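PDB 3DDE: TENA/THI-4 protein, Domain of Unknown Function with a Heme Oxygenase-like Fold from Shewanella denitrificans OS217, which is of unknown function but has a heme oxygenase-like fold and may, judging from its family, have oxidoreductase activity. Local coordinates for residues A[116-121]-A[205-209]. Sequence-based numbering, arbitrary orientation.
Sequences TLIAYL and NSLVL
Asn-205 ND2 donates a hydrogen bond to Thr-116 OG1 of the second subunit and also lies over one face of the Tyr-120 ring, 3.3 Å from Tyr-120 CE1. The amide nitrogen lies offset toward the ring's rim, and the amide plane stands 78° from the ring plane, so the group meets the face with its NH2 end instead of stacking flat. With CG anti to the backbone N (chi1 179°), Tyr-120 reaches across to the other helix, where Tyr-120 OH comes 3.6 Å from Asn-205 CB. Leu-209 packs against the root of the same side chain, its CD1 3.5 Å from Tyr-120 CB and the two side chains crossing at about a right angle. Replacing Tyr-120 by an alanine would probably leave the Asn-205 amide, without the ring beneath it, less firmly positioned for its intersubunit bond, and open a gap between Leu-209 CD1 and Asn-205. Beside the tyrosine, Leu-117 CD1 rests 4.0 Å from Leu-209 CB, and Leu-121 CD2 reaches Ser-206 CB at 4.2 Å. Within one chain no hydrogen bond joins the two segments; Ser-206 OG is instead bonded to Val-202 O and Trp-139 NE1. All seven touching residues are buried, and the axes of the two short segments run nearly antiparallel (166°), 9.8 Å apart at closest approach. Helices 112-126 and 193-223 thus pair through a largely apolar seam, flanked by an asparagine-threonine link made reciprocally between subunits, as part of the all-helical bundle of the heme oxygenase-like fold.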
loop_
_atom_site.group_PDB
_atom_site.type_symbol
_atom_site.label_atom_id
_atom_site.label_comp_id
_atom_site.label_asym_id
_atom_site.label_seq_id
_atom_site.Cartn_x
_atom_site.Cartn_y
_atom_site.Cartn_z
ATOM N N THR A 116 -12.266 3.896 13.647
ATOM C CA THR A 116 -12.972 4.421 12.474
ATOM C C THR A 116 -12.343 5.726 11.963
ATOM O O THR A 116 -12.253 5.927 10.756
ATOM C CB THR A 116 -14.501 4.620 12.754
ATOM O OG1 THR A 116 -15.067 3.396 13.219
ATOM C CG2 THR A 116 -15.277 5.104 11.492
ATOM N N LEU A 117 -11.940 6.626 12.863
ATOM C CA LEU A 117 -11.269 7.862 12.461
ATOM C C LEU A 117 -9.918 7.539 11.801
ATOM O O LEU A 117 -9.582 8.118 10.764
ATOM C CB LEU A 117 -11.059 8.806 13.666
ATOM C CG LEU A 117 -10.257 10.094 13.393
ATOM C CD1 LEU A 117 -10.897 10.975 12.345
ATOM C CD2 LEU A 117 -10.027 10.876 14.678
ATOM N N ILE A 118 -9.142 6.657 12.440
ATOM C CA ILE A 118 -7.828 6.235 11.959
ATOM C C ILE A 118 -7.951 5.722 10.520
ATOM O O ILE A 118 -7.223 6.175 9.652
ATOM C CB ILE A 118 -7.191 5.155 12.915
ATOM C CG1 ILE A 118 -6.843 5.766 14.284
ATOM C CG2 ILE A 118 -5.919 4.569 12.322
ATOM C CD1 ILE A 118 -6.626 4.738 15.424
ATOM N N ALA A 119 -8.893 4.806 10.271
ATOM C CA ALA A 119 -9.122 4.256 8.937
ATOM C C ALA A 119 -9.423 5.350 7.913
ATOM O O ALA A 119 -8.876 5.341 6.814
ATOM C CB ALA A 119 -10.280 3.246 8.954
ATOM N N TYR A 120 -10.306 6.277 8.279
ATOM C CA TYR A 120 -10.727 7.372 7.404
ATOM C C TYR A 120 -9.569 8.246 6.970
ATOM O O TYR A 120 -9.401 8.515 5.787
ATOM C CB TYR A 120 -11.829 8.221 8.057
ATOM C CG TYR A 120 -12.254 9.381 7.172
ATOM C CD1 TYR A 120 -12.969 9.150 6.009
ATOM C CD2 TYR A 120 -11.892 10.697 7.474
ATOM C CE1 TYR A 120 -13.341 10.187 5.172
ATOM C CE2 TYR A 120 -12.248 11.735 6.642
ATOM C CZ TYR A 120 -12.981 11.467 5.490
ATOM O OH TYR A 120 -13.366 12.476 4.657
ATOM N N LEU A 121 -8.759 8.653 7.927
ATOM C CA LEU A 121 -7.588 9.496 7.687
ATOM C C LEU A 121 -6.535 8.845 6.779
ATOM O O LEU A 121 -5.981 9.528 5.911
ATOM C CB LEU A 121 -6.964 9.947 9.028
ATOM C CG LEU A 121 -7.780 10.882 9.926
ATOM C CD1 LEU A 121 -7.018 11.207 11.187
ATOM C CD2 LEU A 121 -8.164 12.156 9.217
ATOM N N ASN A 205 -15.986 15.549 7.586
ATOM C CA ASN A 205 -16.115 14.175 8.036
ATOM C C ASN A 205 -15.113 13.850 9.107
ATOM O O ASN A 205 -15.445 13.169 10.059
ATOM C CB ASN A 205 -16.083 13.160 6.877
ATOM C CG ASN A 205 -16.692 11.810 7.270
ATOM O OD1 ASN A 205 -17.862 11.738 7.691
ATOM N ND2 ASN A 205 -15.914 10.734 7.132
ATOM N N SER A 206 -13.889 14.339 8.989
ATOM C CA SER A 206 -12.891 14.078 10.037
ATOM C C SER A 206 -13.365 14.638 11.393
ATOM O O SER A 206 -13.114 14.028 12.426
ATOM C CB SER A 206 -11.500 14.612 9.649
ATOM O OG SER A 206 -11.534 16.003 9.373
ATOM N N LEU A 207 -14.060 15.775 11.386
ATOM C CA LEU A 207 -14.572 16.392 12.613
ATOM C C LEU A 207 -15.804 15.636 13.120
ATOM O O LEU A 207 -15.940 15.418 14.312
ATOM C CB LEU A 207 -14.855 17.884 12.378
ATOM C CG LEU A 207 -15.309 18.749 13.565
ATOM C CD1 LEU A 207 -14.469 18.529 14.794
ATOM C CD2 LEU A 207 -15.319 20.221 13.181
ATOM N N VAL A 208 -16.690 15.230 12.211
ATOM C CA VAL A 208 -17.835 14.374 12.573
ATOM C C VAL A 208 -17.332 13.079 13.249
ATOM O O VAL A 208 -17.837 12.647 14.294
ATOM C CB VAL A 208 -18.689 14.019 11.317
ATOM C CG1 VAL A 208 -19.673 12.864 11.613
ATOM C CG2 VAL A 208 -19.428 15.271 10.800
ATOM N N LEU A 209 -16.304 12.474 12.659
ATOM C CA LEU A 209 -15.750 11.230 13.201
ATOM C C LEU A 209 -15.020 11.425 14.536
ATOM O O LEU A 209 -15.069 10.551 15.401
ATOM C CB LEU A 209 -14.845 10.562 12.171
ATOM C CG LEU A 209 -15.512 10.009 10.915
ATOM C CD1 LEU A 209 -14.476 9.214 10.154
ATOM C CD2 LEU A 209 -16.759 9.134 11.213
#